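Local coordinates for RagB/SusD family nutrient uptake outer membrane protein (Bacteroides thetaiotaomicron, PDB 7KV2) that probably binds beta-glucan at the outer membrane surface as the SusD-family glycan-binding lipoprotein of a nutrient uptake system, at residues I76-W82 against D480-R485; V228-N232 against W465-R469; A341-Q347 against G372-K377. All coordinates share one frame. Residues are numbered along the deposited sequence.

Contact 1 of 3, residues I76-W82 against D480-R485; sequences IMADDLW and DAYGYR
Both segments are irregular loops whose nearest CA atoms, those of Trp82 and Tyr484, are 8.4 Å apart; side chains cross the gap, to rings on one side and to the Ala78 carbonyl on the other. Three rings form an aromatic cluster. Trp82 (chi1 m, chi2 124°) points toward 480-485 and receives the edge of Tyr484 on one face, a T-shaped pair with centroids 4.7 Å apart and planes at 81°. The edge of Trp82 in turn meets the face of Tyr482 in an offset edge-to-face pair, centroids 5.3 Å, planes at 68°. Arg325 adds a cation-pi contact to the indole. The contact joins the loop after helix 70-75 to the loop before helix 500-505, in a SusD-family chain with far more helix than strand. The backbone of 480-485 makes a type I turn from Asp480 to Gly483, the latter at positive phi. Asp480 (chi1 p) holds it from within: OD1 accepts Tyr482 N at 2.8 Å, an Asx turn, and Tyr484 N at 3.0 Å, while OD2 accepts Arg485 N at 2.7 Å. Across the segments, Arg485, chi1 and chi2 t but bent at chi3 (m), donates NH1 at 2.9 Å and NH2 at 3.0 Å to Ala78 O. Water 1 accepts from Trp82 NE1 at 3.0 Å and donates weakly to Tyr482 OH at 3.3 Å, a hydroxyl also bonded to Glu327.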
loop_
_atom_site.group_PDB
_atom_site.type_symbol
_atom_site.label_atom_id
_atom_site.label_comp_id
_atom_site.label_asym_id
_atom_site.label_seq_id
_atom_site.Cartn_x
_atom_site.Cartn_y
_atom_site.Cartn_z
ATOM N N ILE A 76 -8.640 -4.861 -4.496
ATOM C CA ILE A 76 -9.929 -5.123 -5.195
ATOM C C ILE A 76 -9.716 -6.329 -6.133
ATOM O O ILE A 76 -10.730 -6.950 -6.515
ATOM C CB ILE A 76 -10.477 -3.882 -5.920
ATOM C CG1 ILE A 76 -9.526 -3.359 -7.003
ATOM C CG2 ILE A 76 -10.866 -2.825 -4.900
ATOM C CD1 ILE A 76 -9.958 -2.114 -7.751
ATOM N N MET A 77 -8.473 -6.651 -6.536
ATOM C CA MET A 77 -8.215 -7.784 -7.475
ATOM C C MET A 77 -7.984 -9.099 -6.729
ATOM O O MET A 77 -7.828 -10.201 -7.388
ATOM C CB MET A 77 -7.052 -7.467 -8.424
ATOM C CG MET A 77 -7.313 -6.207 -9.207
ATOM S SD MET A 77 -6.155 -5.971 -10.609
ATOM C CE MET A 77 -4.763 -5.219 -9.761
ATOM N N ALA A 78 -8.031 -9.071 -5.390
ATOM C CA ALA A 78 -7.820 -10.310 -4.606
ATOM C C ALA A 78 -9.163 -10.850 -4.098
ATOM O O ALA A 78 -10.192 -10.744 -4.810
ATOM C CB ALA A 78 -6.829 -10.027 -3.491
ATOM N N ASP A 79 -9.205 -11.361 -2.859
ATOM C CA ASP A 79 -10.303 -12.224 -2.360
ATOM C C ASP A 79 -10.805 -11.726 -0.993
ATOM O O ASP A 79 -11.417 -12.539 -0.264
ATOM C CB ASP A 79 -9.854 -13.687 -2.311
ATOM C CG ASP A 79 -8.611 -13.957 -1.493
ATOM O OD1 ASP A 79 -7.765 -13.048 -1.379
ATOM O OD2 ASP A 79 -8.430 -15.120 -1.054
ATOM N N ASP A 80 -10.608 -10.447 -0.648
ATOM C CA ASP A 80 -10.867 -9.999 0.756
ATOM C C ASP A 80 -11.954 -8.934 0.835
ATOM O O ASP A 80 -12.689 -8.896 1.857
ATOM C CB ASP A 80 -9.589 -9.446 1.395
ATOM C CG ASP A 80 -8.546 -10.504 1.668
ATOM O OD1 ASP A 80 -8.926 -11.679 1.820
ATOM O OD2 ASP A 80 -7.367 -10.152 1.653
ATOM N N LEU A 81 -12.052 -8.088 -0.190
ATOM C CA LEU A 81 -12.968 -6.932 -0.251
ATOM C C LEU A 81 -13.853 -7.084 -1.467
ATOM O O LEU A 81 -13.410 -7.755 -2.467
ATOM C CB LEU A 81 -12.159 -5.633 -0.387
ATOM C CG LEU A 81 -11.023 -5.412 0.601
ATOM C CD1 LEU A 81 -10.306 -4.102 0.272
ATOM C CD2 LEU A 81 -11.543 -5.359 2.036
ATOM N N TRP A 82 -14.967 -6.387 -1.472
ATOM C CA TRP A 82 -15.707 -6.096 -2.717
ATOM C C TRP A 82 -15.274 -4.710 -3.236
ATOM O O TRP A 82 -14.267 -4.114 -2.724
ATOM C CB TRP A 82 -17.216 -6.218 -2.472
ATOM C CG TRP A 82 -17.650 -7.599 -2.080
ATOM C CD1 TRP A 82 -18.348 -7.926 -0.948
ATOM C CD2 TRP A 82 -17.454 -8.836 -2.797
ATOM N NE1 TRP A 82 -18.592 -9.271 -0.900
ATOM C CE2 TRP A 82 -18.094 -9.847 -2.049
ATOM C CE3 TRP A 82 -16.891 -9.179 -4.040
ATOM C CZ2 TRP A 82 -18.093 -11.190 -2.454
ATOM C CZ3 TRP A 82 -16.929 -10.500 -4.461
ATOM C CH2 TRP A 82 -17.480 -11.499 -3.651
ATOM N N ASP A 480 -17.317 -16.273 -8.039
ATOM C CA ASP A 480 -17.954 -16.419 -6.715
ATOM C C ASP A 480 -19.441 -16.750 -6.885
ATOM O O ASP A 480 -20.004 -16.586 -7.988
ATOM C CB ASP A 480 -17.752 -15.175 -5.831
ATOM C CG ASP A 480 -18.239 -13.919 -6.513
ATOM O OD1 ASP A 480 -19.465 -13.800 -6.715
ATOM O OD2 ASP A 480 -17.379 -13.059 -6.864
ATOM N N ALA A 481 -20.048 -17.137 -5.782
ATOM C CA ALA A 481 -21.474 -17.505 -5.684
ATOM C C ALA A 481 -22.360 -16.259 -5.674
ATOM O O ALA A 481 -23.600 -16.424 -5.677
ATOM C CB ALA A 481 -21.705 -18.370 -4.450
ATOM N N TYR A 482 -21.810 -15.044 -5.682
ATOM C CA TYR A 482 -22.616 -13.793 -5.693
ATOM C C TYR A 482 -22.848 -13.313 -7.130
ATOM O O TYR A 482 -23.648 -12.398 -7.318
ATOM C CB TYR A 482 -21.902 -12.682 -4.912
ATOM C CG TYR A 482 -21.716 -13.007 -3.449
ATOM C CD1 TYR A 482 -20.636 -13.743 -3.001
ATOM C CD2 TYR A 482 -22.652 -12.601 -2.517
ATOM C CE1 TYR A 482 -20.478 -14.066 -1.661
ATOM C CE2 TYR A 482 -22.515 -12.906 -1.171
ATOM C CZ TYR A 482 -21.421 -13.649 -0.743
ATOM O OH TYR A 482 -21.271 -13.934 0.588
ATOM N N GLY A 483 -22.112 -13.864 -8.085
ATOM C CA GLY A 483 -22.108 -13.350 -9.463
ATOM C C GLY A 483 -21.352 -12.040 -9.611
ATOM O O GLY A 483 -21.608 -11.332 -10.590
ATOM N N TYR A 484 -20.475 -11.694 -8.663
ATOM C CA TYR A 484 -19.680 -10.442 -8.699
ATOM C C TYR A 484 -18.464 -10.683 -9.571
ATOM O O TYR A 484 -18.396 -10.092 -10.638
ATOM C CB TYR A 484 -19.324 -10.002 -7.283
ATOM C CG TYR A 484 -20.486 -9.624 -6.407
ATOM C CD1 TYR A 484 -21.684 -9.142 -6.913
ATOM C CD2 TYR A 484 -20.345 -9.687 -5.020
ATOM C CE1 TYR A 484 -22.732 -8.807 -6.070
ATOM C CE2 TYR A 484 -21.373 -9.338 -4.178
ATOM C CZ TYR A 484 -22.565 -8.889 -4.705
ATOM O OH TYR A 484 -23.533 -8.524 -3.822
ATOM N N ARG A 485 -17.535 -11.535 -9.143
ATOM C CA ARG A 485 -16.455 -11.979 -10.034
ATOM C C ARG A 485 -17.013 -13.131 -10.896
ATOM O O ARG A 485 -17.517 -14.126 -10.314
ATOM C CB ARG A 485 -15.250 -12.409 -9.217
ATOM C CG ARG A 485 -14.102 -12.917 -10.068
ATOM C CD ARG A 485 -12.829 -13.106 -9.270
ATOM N NE ARG A 485 -12.230 -11.796 -8.971
ATOM C CZ ARG A 485 -11.643 -11.468 -7.816
ATOM N NH1 ARG A 485 -11.638 -12.312 -6.809
ATOM N NH2 ARG A 485 -11.127 -10.255 -7.653
HETATM O O HOH W 1 -19.478 -11.262 1.177
#

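Contact 2 of 3, residues V228-N232 against W465-R469; sequences VMYQN and WDLIR
Arg469 and Tyr230 carry most of this interface, where the last turn of helix 217-231 meets the end of helix 463-469; the CA atoms of Tyr230 and Arg469, 5.3 Å apart, are the nearest pair of CA atoms. The contact joins helix ends far apart in sequence within the helical SusD-family, TPR-clan fold. Tyr230, chi1 t, lays its ring along the second helix: CD1 is 3.8 Å from Arg469 CB, and OH is 3.4 Å from both Trp465 CE3 and Ile468 CG2. Trp465 (chi1 m) turns its edge to the Tyr230 face in an offset edge-to-face pair, centroids 5.5 Å apart and planes at 89°. Arg469 leaves its helix with chi1 p, then runs out with chi2 and chi3 t. Its NE binds Asp466 OD1 at 2.9 Å in a salt bridge, and NH1 forms another with Glu414 of helix 405-417. Helix 217-231 ends in a Schellman motif, with Asn232 at positive phi and its N bonded to Met229 O at 3.1 Å. That same carbonyl accepts from water 2 at 2.7 Å, and the water accepts from Arg469 NH1 at 2.8 Å. A buried guanidinium is thus matched by two carboxylates and, through water, by a helix C-terminus.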
loop_
_atom_site.group_PDB
_atom_site.type_symbol
_atom_site.label_atom_id
_atom_site.label_comp_id
_atom_site.label_asym_id
_atom_site.label_seq_id
_atom_site.Cartn_x
_atom_site.Cartn_y
_atom_site.Cartn_z
ATOM N N VAL A 228 12.427 -8.572 -4.858
ATOM C CA VAL A 228 13.144 -9.886 -4.944
ATOM C C VAL A 228 12.114 -11.013 -4.882
ATOM O O VAL A 228 12.164 -11.945 -5.738
ATOM C CB VAL A 228 14.222 -10.050 -3.864
ATOM C CG1 VAL A 228 14.683 -11.481 -3.734
ATOM C CG2 VAL A 228 15.400 -9.128 -4.111
ATOM N N MET A 229 11.162 -10.919 -3.950
ATOM C CA MET A 229 10.203 -12.025 -3.765
ATOM C C MET A 229 9.168 -11.984 -4.877
ATOM O O MET A 229 8.784 -13.080 -5.361
ATOM C CB MET A 229 9.573 -11.991 -2.372
ATOM C CG MET A 229 10.598 -12.289 -1.301
ATOM S SD MET A 229 10.026 -11.909 0.401
ATOM C CE MET A 229 9.023 -13.366 0.633
ATOM N N TYR A 230 8.742 -10.806 -5.327
ATOM C CA TYR A 230 7.714 -10.762 -6.393
ATOM C C TYR A 230 8.316 -11.315 -7.708
ATOM O O TYR A 230 7.588 -11.883 -8.517
ATOM C CB TYR A 230 7.155 -9.367 -6.634
ATOM C CG TYR A 230 5.914 -9.403 -7.489
ATOM C CD1 TYR A 230 4.765 -10.030 -7.038
ATOM C CD2 TYR A 230 5.890 -8.870 -8.764
ATOM C CE1 TYR A 230 3.631 -10.122 -7.829
ATOM C CE2 TYR A 230 4.755 -8.929 -9.559
ATOM C CZ TYR A 230 3.626 -9.586 -9.098
ATOM O OH TYR A 230 2.489 -9.645 -9.848
ATOM N N GLN A 231 9.610 -11.091 -7.909
ATOM C CA GLN A 231 10.349 -11.530 -9.133
ATOM C C GLN A 231 10.634 -13.034 -9.069
ATOM O O GLN A 231 10.941 -13.605 -10.117
ATOM C CB GLN A 231 11.667 -10.771 -9.231
ATOM C CG GLN A 231 12.495 -11.127 -10.477
ATOM C CD GLN A 231 11.820 -10.699 -11.753
ATOM O OE1 GLN A 231 10.860 -9.935 -11.745
ATOM N NE2 GLN A 231 12.341 -11.158 -12.894
ATOM N N ASN A 232 10.584 -13.623 -7.884
ATOM C CA ASN A 232 10.990 -15.020 -7.601
ATOM C C ASN A 232 12.485 -15.125 -7.911
ATOM O O ASN A 232 12.899 -16.134 -8.530
ATOM C CB ASN A 232 10.135 -16.042 -8.358
ATOM C CG ASN A 232 8.785 -16.260 -7.690
ATOM O OD1 ASN A 232 7.767 -15.831 -8.191
ATOM N ND2 ASN A 232 8.766 -16.867 -6.520
ATOM N N TRP A 465 -0.535 -9.458 -4.790
ATOM C CA TRP A 465 0.879 -9.759 -5.157
ATOM C C TRP A 465 1.305 -11.101 -4.553
ATOM O O TRP A 465 2.025 -11.861 -5.253
ATOM C CB TRP A 465 1.816 -8.603 -4.800
ATOM C CG TRP A 465 1.265 -7.283 -5.236
ATOM C CD1 TRP A 465 0.914 -6.251 -4.404
ATOM C CD2 TRP A 465 0.803 -6.921 -6.541
ATOM N NE1 TRP A 465 0.322 -5.247 -5.114
ATOM C CE2 TRP A 465 0.284 -5.609 -6.436
ATOM C CE3 TRP A 465 0.884 -7.515 -7.814
ATOM C CZ2 TRP A 465 -0.212 -4.925 -7.536
ATOM C CZ3 TRP A 465 0.385 -6.837 -8.898
ATOM C CH2 TRP A 465 -0.157 -5.565 -8.757
ATOM N N ASP A 466 0.911 -11.417 -3.311
ATOM C CA ASP A 466 1.261 -12.715 -2.674
ATOM C C ASP A 466 0.648 -13.886 -3.491
ATOM O O ASP A 466 1.344 -14.904 -3.704
ATOM C CB ASP A 466 0.878 -12.748 -1.187
ATOM C CG ASP A 466 1.713 -11.813 -0.317
ATOM O OD1 ASP A 466 2.855 -11.455 -0.736
ATOM O OD2 ASP A 466 1.202 -11.413 0.762
ATOM N N LEU A 467 -0.610 -13.772 -3.912
ATOM C CA LEU A 467 -1.284 -14.833 -4.708
ATOM C C LEU A 467 -0.528 -15.048 -6.013
ATOM O O LEU A 467 -0.286 -16.228 -6.379
ATOM C CB LEU A 467 -2.733 -14.445 -5.013
ATOM C CG LEU A 467 -3.669 -14.610 -3.825
ATOM C CD1 LEU A 467 -5.006 -13.977 -4.100
ATOM C CD2 LEU A 467 -3.770 -16.080 -3.388
ATOM N N ILE A 468 -0.164 -13.967 -6.681
ATOM C CA ILE A 468 0.451 -14.077 -8.030
ATOM C C ILE A 468 1.832 -14.725 -7.834
ATOM O O ILE A 468 2.098 -15.699 -8.537
ATOM C CB ILE A 468 0.521 -12.735 -8.767
ATOM C CG1 ILE A 468 -0.869 -12.242 -9.166
ATOM C CG2 ILE A 468 1.449 -12.858 -9.968
ATOM C CD1 ILE A 468 -0.902 -10.859 -9.748
ATOM N N ARG A 469 2.676 -14.211 -6.918
ATOM C CA ARG A 469 4.110 -14.610 -6.825
ATOM C C ARG A 469 4.252 -16.050 -6.331
ATOM O O ARG A 469 5.326 -16.652 -6.605
ATOM C CB ARG A 469 4.918 -13.671 -5.933
ATOM C CG ARG A 469 4.643 -13.809 -4.441
ATOM C CD ARG A 469 5.282 -12.667 -3.667
ATOM N NE ARG A 469 4.955 -12.760 -2.256
ATOM C CZ ARG A 469 5.434 -13.692 -1.411
ATOM N NH1 ARG A 469 6.321 -14.581 -1.810
ATOM N NH2 ARG A 469 5.058 -13.713 -0.145
HETATM O O HOH W 2 7.772 -15.292 -4.113
#

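Contact 3 of 3, residues A341-Q347 against G372-K377; sequences ATCWNAQ and GFFLEK
Phe374 (chi1 m) and Trp344 (chi1 t) form the apolar middle on one face of a two-stranded antiparallel ladder: Trp344 CE3 is 4.1 Å from Phe374 CB, and Ala346 CB 3.7 Å from Phe374 CD1. On the other face Cys343 CB sits 4.0 Å from CD1 of Phe373 (chi1 m), whose ring has Asn345 OD1 over one side. The axes of strands 343-345 and 373-375 approach to 4.5 Å, with N-to-C directions at 141°. Trp344 and Phe374 are the hydrogen-bonded pair, Trp344 N to Phe374 O at 2.8 Å and Phe374 N to Trp344 O at 3.0 Å; non-hydrogen-bonded pairs Cys343-Leu375 and Asn345-Phe373 flank it. Glu376 N extends the ladder to Thr342 O at 3.0 Å. Asn345 N-caps helix 346-355 through Ala348 N. At Gly372 a CB would crowd Gln347 and jam against the preceding carbonyl O. Farther out, Trp344 NE1 bonds Asp313 and Glu376 bonds His315. Water 3 donates to Thr342 OG1, also bonded to Arg338 O, at 2.9 Å and accepts from Lys377 NZ at 2.9 Å; NZ also forms a salt bridge with Glu460 and a hydrogen bond to Val458 O. Main-chain bonds therefore set the register, while polar side-chain ends tie this two-stranded ladder to its surroundings.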
loop_
_atom_site.group_PDB
_atom_site.type_symbol
_atom_site.label_atom_id
_atom_site.label_comp_id
_atom_site.label_asym_id
_atom_site.label_seq_id
_atom_site.Cartn_x
_atom_site.Cartn_y
_atom_site.Cartn_z
ATOM N N ALA A 341 -10.364 -5.857 14.225
ATOM C CA ALA A 341 -9.502 -4.728 13.841
ATOM C C ALA A 341 -9.551 -4.551 12.316
ATOM O O ALA A 341 -9.136 -3.485 11.829
ATOM C CB ALA A 341 -8.089 -4.950 14.267
ATOM N N THR A 342 -9.943 -5.611 11.614
ATOM C CA THR A 342 -10.042 -5.629 10.125
ATOM C C THR A 342 -11.478 -5.329 9.713
ATOM O O THR A 342 -11.676 -4.561 8.721
ATOM C CB THR A 342 -9.562 -6.961 9.533
ATOM O OG1 THR A 342 -8.183 -7.126 9.894
ATOM C CG2 THR A 342 -9.756 -7.046 8.038
ATOM N N CYS A 343 -12.449 -5.968 10.354
ATOM C CA CYS A 343 -13.861 -6.035 9.881
ATOM C C CYS A 343 -14.735 -5.309 10.905
ATOM O O CYS A 343 -14.964 -5.850 11.969
ATOM C CB CYS A 343 -14.322 -7.482 9.762
ATOM S SG CYS A 343 -13.206 -8.596 8.889
ATOM N N TRP A 344 -15.193 -4.100 10.597
ATOM C CA TRP A 344 -16.065 -3.315 11.492
ATOM C C TRP A 344 -17.493 -3.649 11.075
ATOM O O TRP A 344 -17.832 -3.437 9.917
ATOM C CB TRP A 344 -15.758 -1.818 11.436
ATOM C CG TRP A 344 -16.778 -1.000 12.157
ATOM C CD1 TRP A 344 -17.138 -1.103 13.473
ATOM C CD2 TRP A 344 -17.583 0.044 11.602
ATOM N NE1 TRP A 344 -18.102 -0.175 13.777
ATOM C CE2 TRP A 344 -18.376 0.559 12.648
ATOM C CE3 TRP A 344 -17.653 0.654 10.346
ATOM C CZ2 TRP A 344 -19.322 1.558 12.441
ATOM C CZ3 TRP A 344 -18.543 1.691 10.163
ATOM C CH2 TRP A 344 -19.369 2.134 11.194
ATOM N N ASN A 345 -18.247 -4.291 11.968
ATOM C CA ASN A 345 -19.639 -4.722 11.707
ATOM C C ASN A 345 -20.564 -3.527 11.929
ATOM O O ASN A 345 -21.244 -3.418 13.013
ATOM C CB ASN A 345 -19.983 -5.933 12.580
ATOM C CG ASN A 345 -21.213 -6.665 12.095
ATOM O OD1 ASN A 345 -21.996 -6.130 11.315
ATOM N ND2 ASN A 345 -21.351 -7.914 12.529
ATOM N N ALA A 346 -20.624 -2.647 10.940
ATOM C CA ALA A 346 -21.446 -1.431 10.964
ATOM C C ALA A 346 -22.900 -1.810 11.204
ATOM O O ALA A 346 -23.579 -1.077 11.967
ATOM C CB ALA A 346 -21.316 -0.681 9.668
ATOM N N GLN A 347 -23.403 -2.840 10.514
ATOM C CA GLN A 347 -24.846 -3.180 10.628
ATOM C C GLN A 347 -25.146 -3.676 12.045
ATOM O O GLN A 347 -26.164 -3.243 12.594
ATOM C CB GLN A 347 -25.321 -4.211 9.608
ATOM C CG GLN A 347 -26.841 -4.354 9.582
ATOM C CD GLN A 347 -27.537 -3.032 9.325
ATOM O OE1 GLN A 347 -27.230 -2.329 8.363
ATOM N NE2 GLN A 347 -28.491 -2.711 10.182
ATOM N N GLY A 372 -22.507 -5.305 5.290
ATOM C CA GLY A 372 -22.586 -4.901 6.714
ATOM C C GLY A 372 -21.212 -4.692 7.350
ATOM O O GLY A 372 -21.149 -4.108 8.464
ATOM N N PHE A 373 -20.121 -5.094 6.681
ATOM C CA PHE A 373 -18.742 -4.952 7.200
ATOM C C PHE A 373 -17.982 -3.940 6.366
ATOM O O PHE A 373 -18.076 -3.975 5.085
ATOM C CB PHE A 373 -17.970 -6.269 7.157
ATOM C CG PHE A 373 -18.544 -7.383 8.007
ATOM C CD1 PHE A 373 -18.294 -7.438 9.368
ATOM C CD2 PHE A 373 -19.296 -8.398 7.432
ATOM C CE1 PHE A 373 -18.814 -8.464 10.142
ATOM C CE2 PHE A 373 -19.755 -9.466 8.204
ATOM C CZ PHE A 373 -19.542 -9.475 9.562
ATOM N N PHE A 374 -17.183 -3.136 7.045
ATOM C CA PHE A 374 -16.259 -2.161 6.419
ATOM C C PHE A 374 -14.858 -2.339 6.982
ATOM O O PHE A 374 -14.694 -2.949 8.060
ATOM C CB PHE A 374 -16.815 -0.732 6.554
ATOM C CG PHE A 374 -18.163 -0.553 5.893
ATOM C CD1 PHE A 374 -19.325 -0.934 6.540
ATOM C CD2 PHE A 374 -18.250 -0.136 4.574
ATOM C CE1 PHE A 374 -20.548 -0.849 5.899
ATOM C CE2 PHE A 374 -19.482 -0.029 3.950
ATOM C CZ PHE A 374 -20.635 -0.367 4.623
ATOM N N LEU A 375 -13.868 -1.835 6.249
ATOM C CA LEU A 375 -12.439 -2.026 6.601
ATOM C C LEU A 375 -12.122 -1.056 7.741
ATOM O O LEU A 375 -11.881 0.148 7.517
ATOM C CB LEU A 375 -11.562 -1.776 5.380
ATOM C CG LEU A 375 -10.062 -1.938 5.613
ATOM C CD1 LEU A 375 -9.715 -3.379 5.944
ATOM C CD2 LEU A 375 -9.295 -1.498 4.383
ATOM N N GLU A 376 -12.079 -1.601 8.950
ATOM C CA GLU A 376 -11.839 -0.824 10.185
ATOM C C GLU A 376 -10.496 -0.119 10.155
ATOM O O GLU A 376 -10.423 1.003 10.672
ATOM C CB GLU A 376 -11.982 -1.774 11.375
ATOM C CG GLU A 376 -11.717 -1.116 12.723
ATOM C CD GLU A 376 -12.643 0.020 13.129
ATOM O OE1 GLU A 376 -13.577 0.333 12.381
ATOM O OE2 GLU A 376 -12.350 0.660 14.151
ATOM N N LYS A 377 -9.453 -0.721 9.565
ATOM C CA LYS A 377 -8.092 -0.161 9.597
ATOM C C LYS A 377 -8.081 1.291 9.117
ATOM O O LYS A 377 -7.292 2.091 9.649
ATOM C CB LYS A 377 -7.140 -0.963 8.732
ATOM C CG LYS A 377 -6.918 -2.379 9.220
ATOM C CD LYS A 377 -6.021 -3.178 8.316
ATOM C CE LYS A 377 -5.861 -4.617 8.783
ATOM N NZ LYS A 377 -4.967 -5.440 7.918
HETATM O O HOH W 3 -5.898 -8.101 8.404
#

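In the fold
All three contacts are mostly buried, but they differ in what they join. Contact 2 packs two helix ends, and its centre is about 15 Å from the centre of the chain, against about 19 Å for those of the other two. Contact 1 pairs loops distant in sequence through rings and one arginine, and its tyrosine turn reaches the surface; contact 3 is local and relies on main-chain bonds between strands. Contacts 1 and 2 touch where Asp79 OD1 lies 4.0 Å from Leu467 CD1, so helix 463-469 serves both. Contact 3 touches neither: its nearest atoms are about 5 Å from contact 1 and about 11 Å from contact 2.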